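Local structure of L-threonine 3-dehydrogenase (Clostridioides difficile, 7OL1) at residues 150-153 against 154-157; 207-210 against 211-215. The protein probably catalyses the NAD-dependent oxidation of the 3-hydroxyl group of L-threonine. All coordinates share one frame; numbering follows the deposited sequence.

Interaction 1: 150-153 against 154-157; sequences MTPQ and DTLQ
Q153 and D154 are neighbours in sequence, and a water molecule joins their side chains. The water accepts from Q153 NE2 at 2.9 Å and donates to D154 OD1, also at 2.9 Å. The two end groups do not bond directly, since Q153 NE2 and D154 OD1 are 4.1 Å apart, and the amide and carboxylate planes are turned 79° against each other. Q153 has CG anti to its backbone N (chi1 173°), which lays CG alongside D154 N, and the bend at chi2 then sets NE2 toward the water. The amide has further partners: OE1 takes the N-H of N261, and NE2 also gives to A259 O, while D154 OD2 is hydrogen-bonded to H256 NE2.

Further along the loop the T155 methyl meets both a methyl and a carbonyl oxygen. T155 has OG1 opposite its backbone N (chi1 -178°), and CG2 lies 3.5 Å from P152 O and 3.9 Å from T151 CG2, the two threonine side chains crossing at about a right angle. T151 OG1 is turned away from this methyl pair and bonds to P147 O.

The segment belongs to the loop between strand 132-138 and helix 162-181 at the subunit interface, where D154 packs on L156 of the second subunit. No direct hydrogen bond spans 150-153 and 154-157; the loop is held mainly by bonds to residues outside it, with one bridging water and van der Waals contacts between. The N261 N-H at OE1 and the A259 carbonyl at NE2 make the Q153 amide orientation chemically consistent, and H256 would probably help stabilise a charged D154 carboxylate.

Interaction 2: 207-210 against 211-215; sequences YAVD and IYYEA
D210 O receives the backbone N-H of E214 at 2.9 Å, an i to i+4 bond that is almost straight, with 175° at the hydrogen. The bond from I211 N to Y207 O is longer, 3.2 Å, and more bent (148°). V209 O is used differently: it accepts from Y212 N at 2.9 Å, an i to i+3 bond, with the donor lying above the carbonyl plane. A208 O lies beside Y212 CE2 and I211 CG2.

Among the side chains, V209 CG1 packs 4.1 Å from Y213 CE1, the two lying side by side. D210 and E214 also run alongside each other, with like-charged OD1 of D210 3.7 Å from OE2 of E214 and the carboxylates 81° apart. E214 OE1 is salt-bridged to R220, which would probably ease this approach, and Y212 OH is hydrogen-bonded to T325 OG1.

The helix is kinked where the N of Y212 and of A215 lack a bond to the turn before; each makes a 3-10-like i+3 bond instead, A215 N to Y212 O being weak. Y212 faces helices 269-277 and 321-334, while D210, I211 and E214 touch Y221, placing helix 207-217 within a helical cluster beside the two-stranded parallel sheet of strand 220-223.

How the interactions relate
Interactions 1 and 2 are independent: their centres lie 30 Å apart and their nearest atoms about 17 Å. Both are largely buried, yet they belong to different elements. Residues 150-157 form a loop between strand 132-138 and helix 162-181, at the subunit interface, where L156 packs on D154 of the second subunit and D154 on its L156. Residues 207-215 belong to a helix that no other chain of the assembly touches at these positions. The chemistry follows: irregular backbone in interaction 1 draws on side-chain and main-chain bonds to other parts of the chain, plus a local water, whereas interaction 2 is organised by main-chain bonds, with side chains turned outward to neighbouring helices and a strand.

Interaction 1: 150-153 against 154-157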
loop_
_atom_site.group_PDB
_atom_site.type_symbol
_atom_site.label_atom_id
_atom_site.label_comp_id
_atom_site.label_asym_id
_atom_site.label_seq_id
_atom_site.Cartn_x
_atom_site.Cartn_y
_atom_site.Cartn_z
ATOM N N MET A 150 15.828 -16.730 -1.886
ATOM C CA MET A 150 14.927 -17.164 -0.780
ATOM C C MET A 150 14.327 -15.929 -0.108
ATOM O O MET A 150 14.586 -15.688 1.110
ATOM C CB MET A 150 15.667 -18.014 0.251
ATOM C CG MET A 150 15.742 -19.446 -0.183
ATOM S SD MET A 150 14.199 -20.339 0.112
ATOM C CE MET A 150 14.261 -21.301 -1.397
ATOM N N THR A 151 13.591 -15.153 -0.904
ATOM C CA THR A 151 12.913 -13.923 -0.434
ATOM C C THR A 151 11.969 -14.348 0.671
ATOM O O THR A 151 11.128 -15.211 0.472
ATOM C CB THR A 151 12.174 -13.180 -1.547
ATOM O OG1 THR A 151 13.120 -12.948 -2.588
ATOM C CG2 THR A 151 11.593 -11.868 -1.076
ATOM N N PRO A 152 12.129 -13.799 1.881
ATOM C CA PRO A 152 11.219 -14.112 2.977
ATOM C C PRO A 152 9.757 -13.766 2.682
ATOM O O PRO A 152 9.512 -13.006 1.788
ATOM C CB PRO A 152 11.679 -13.170 4.085
ATOM C CG PRO A 152 13.126 -12.898 3.747
ATOM C CD PRO A 152 13.162 -12.819 2.242
ATOM N N GLN A 153 8.863 -14.296 3.510
ATOM C CA GLN A 153 7.404 -14.041 3.520
ATOM C C GLN A 153 7.180 -12.583 3.914
ATOM O O GLN A 153 6.472 -11.874 3.159
ATOM C CB GLN A 153 6.722 -15.041 4.463
ATOM C CG GLN A 153 5.235 -14.804 4.703
ATOM C CD GLN A 153 4.516 -14.626 3.396
ATOM O OE1 GLN A 153 4.563 -15.485 2.523
ATOM N NE2 GLN A 153 3.953 -13.446 3.230
ATOM N N ASP A 154 7.727 -12.157 5.052
ATOM C CA ASP A 154 7.646 -10.742 5.515
ATOM C C ASP A 154 8.960 -10.059 5.145
ATOM O O ASP A 154 9.998 -10.618 5.458
ATOM C CB ASP A 154 7.306 -10.629 7.000
ATOM C CG ASP A 154 6.090 -11.445 7.398
ATOM O OD1 ASP A 154 5.092 -11.408 6.658
ATOM O OD2 ASP A 154 6.152 -12.105 8.444
ATOM N N THR A 155 8.912 -8.944 4.418
ATOM C CA THR A 155 10.124 -8.249 3.936
ATOM C C THR A 155 9.727 -6.918 3.310
ATOM O O THR A 155 8.631 -6.481 3.507
ATOM C CB THR A 155 10.956 -9.146 3.002
ATOM O OG1 THR A 155 12.144 -8.449 2.593
ATOM C CG2 THR A 155 10.191 -9.611 1.784
ATOM N N LEU A 156 10.657 -6.311 2.609
ATOM C CA LEU A 156 10.575 -4.948 2.074
ATOM C C LEU A 156 9.762 -5.066 0.782
ATOM O O LEU A 156 10.133 -5.927 -0.066
ATOM C CB LEU A 156 12.022 -4.473 1.895
ATOM C CG LEU A 156 12.229 -3.020 1.499
ATOM C CD1 LEU A 156 13.197 -2.355 2.451
ATOM C CD2 LEU A 156 12.709 -2.891 0.048
ATOM N N GLN A 157 8.664 -4.289 0.705
ATOM C CA GLN A 157 7.696 -4.201 -0.423
ATOM C C GLN A 157 7.571 -2.730 -0.838
ATOM O O GLN A 157 6.697 -1.973 -0.243
ATOM C CB GLN A 157 6.346 -4.794 -0.003
ATOM C CG GLN A 157 6.389 -6.303 0.215
ATOM C CD GLN A 157 5.095 -6.854 0.760
ATOM O OE1 GLN A 157 4.732 -6.640 1.924
ATOM N NE2 GLN A 157 4.406 -7.612 -0.077
HETATM O O HOH W 1 3.198 -11.038 4.560
#

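Interaction 2: 207-210 against 211-215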
loop_
_atom_site.group_PDB
_atom_site.type_symbol
_atom_site.label_atom_id
_atom_site.label_comp_id
_atom_site.label_asym_id
_atom_site.label_seq_id
_atom_site.Cartn_x
_atom_site.Cartn_y
_atom_site.Cartn_z
ATOM N N TYR A 207 7.721 -15.666 -21.925
ATOM C CA TYR A 207 8.831 -16.375 -22.604
ATOM C C TYR A 207 8.736 -17.879 -22.325
ATOM O O TYR A 207 8.990 -18.661 -23.239
ATOM C CB TYR A 207 10.192 -15.815 -22.187
ATOM C CG TYR A 207 10.951 -16.617 -21.160
ATOM C CD1 TYR A 207 11.662 -17.756 -21.503
ATOM C CD2 TYR A 207 11.004 -16.200 -19.844
ATOM C CE1 TYR A 207 12.385 -18.473 -20.562
ATOM C CE2 TYR A 207 11.722 -16.904 -18.890
ATOM C CZ TYR A 207 12.418 -18.048 -19.240
ATOM O OH TYR A 207 13.112 -18.719 -18.260
ATOM N N ALA A 208 8.395 -18.298 -21.112
ATOM C CA ALA A 208 8.423 -19.738 -20.761
ATOM C C ALA A 208 7.215 -20.472 -21.345
ATOM O O ALA A 208 7.233 -21.697 -21.266
ATOM C CB ALA A 208 8.519 -19.948 -19.275
ATOM N N VAL A 209 6.211 -19.773 -21.884
ATOM C CA VAL A 209 5.073 -20.420 -22.606
ATOM C C VAL A 209 5.418 -20.497 -24.096
ATOM O O VAL A 209 5.515 -21.634 -24.599
ATOM C CB VAL A 209 3.734 -19.703 -22.369
ATOM C CG1 VAL A 209 2.589 -20.443 -23.045
ATOM C CG2 VAL A 209 3.448 -19.544 -20.883
ATOM N N ASP A 210 5.659 -19.348 -24.745
ATOM C CA ASP A 210 5.989 -19.225 -26.195
ATOM C C ASP A 210 7.129 -20.182 -26.589
ATOM O O ASP A 210 7.105 -20.667 -27.725
ATOM C CB ASP A 210 6.329 -17.778 -26.581
ATOM C CG ASP A 210 5.984 -17.381 -28.015
ATOM O OD1 ASP A 210 5.317 -18.184 -28.725
ATOM O OD2 ASP A 210 6.377 -16.260 -28.412
ATOM N N ILE A 211 8.090 -20.452 -25.705
ATOM C CA ILE A 211 9.239 -21.364 -25.993
ATOM C C ILE A 211 8.706 -22.726 -26.451
ATOM O O ILE A 211 9.307 -23.306 -27.367
ATOM C CB ILE A 211 10.182 -21.513 -24.778
ATOM C CG1 ILE A 211 11.529 -22.116 -25.188
ATOM C CG2 ILE A 211 9.525 -22.315 -23.658
ATOM C CD1 ILE A 211 12.551 -22.147 -24.079
ATOM N N TYR A 212 7.646 -23.237 -25.826
ATOM C CA TYR A 212 7.086 -24.583 -26.132
ATOM C C TYR A 212 6.374 -24.548 -27.493
ATOM O O TYR A 212 6.422 -25.563 -28.219
ATOM C CB TYR A 212 6.138 -25.060 -25.028
ATOM C CG TYR A 212 6.800 -25.384 -23.715
ATOM C CD1 TYR A 212 7.523 -26.547 -23.549
ATOM C CD2 TYR A 212 6.680 -24.545 -22.626
ATOM C CE1 TYR A 212 8.124 -26.865 -22.342
ATOM C CE2 TYR A 212 7.281 -24.842 -21.413
ATOM C CZ TYR A 212 8.004 -26.009 -21.265
ATOM O OH TYR A 212 8.587 -26.307 -20.070
ATOM N N TYR A 213 5.726 -23.421 -27.816
ATOM C CA TYR A 213 5.046 -23.177 -29.116
ATOM C C TYR A 213 6.138 -23.203 -30.199
ATOM O O TYR A 213 6.104 -24.107 -31.049
ATOM C CB TYR A 213 4.184 -21.901 -29.087
ATOM C CG TYR A 213 2.832 -22.032 -28.411
ATOM C CD1 TYR A 213 2.744 -22.370 -27.072
ATOM C CD2 TYR A 213 1.636 -21.812 -29.084
ATOM C CE1 TYR A 213 1.527 -22.484 -26.421
ATOM C CE2 TYR A 213 0.405 -21.929 -28.449
ATOM C CZ TYR A 213 0.351 -22.265 -27.107
ATOM O OH TYR A 213 -0.813 -22.385 -26.408
ATOM N N GLU A 214 7.137 -22.321 -30.111
ATOM C CA GLU A 214 8.209 -22.191 -31.137
ATOM C C GLU A 214 9.091 -23.448 -31.181
ATOM O O GLU A 214 9.968 -23.472 -32.056
ATOM C CB GLU A 214 9.094 -20.963 -30.899
ATOM C CG GLU A 214 8.364 -19.628 -30.966
ATOM C CD GLU A 214 7.606 -19.352 -32.252
ATOM O OE1 GLU A 214 8.058 -19.821 -33.312
ATOM O OE2 GLU A 214 6.568 -18.668 -32.184
ATOM N N ALA A 215 8.889 -24.444 -30.307
ATOM C CA ALA A 215 9.694 -25.696 -30.262
ATOM C C ALA A 215 9.079 -26.755 -31.185
ATOM O O ALA A 215 9.834 -27.452 -31.899
ATOM C CB ALA A 215 9.805 -26.223 -28.850
#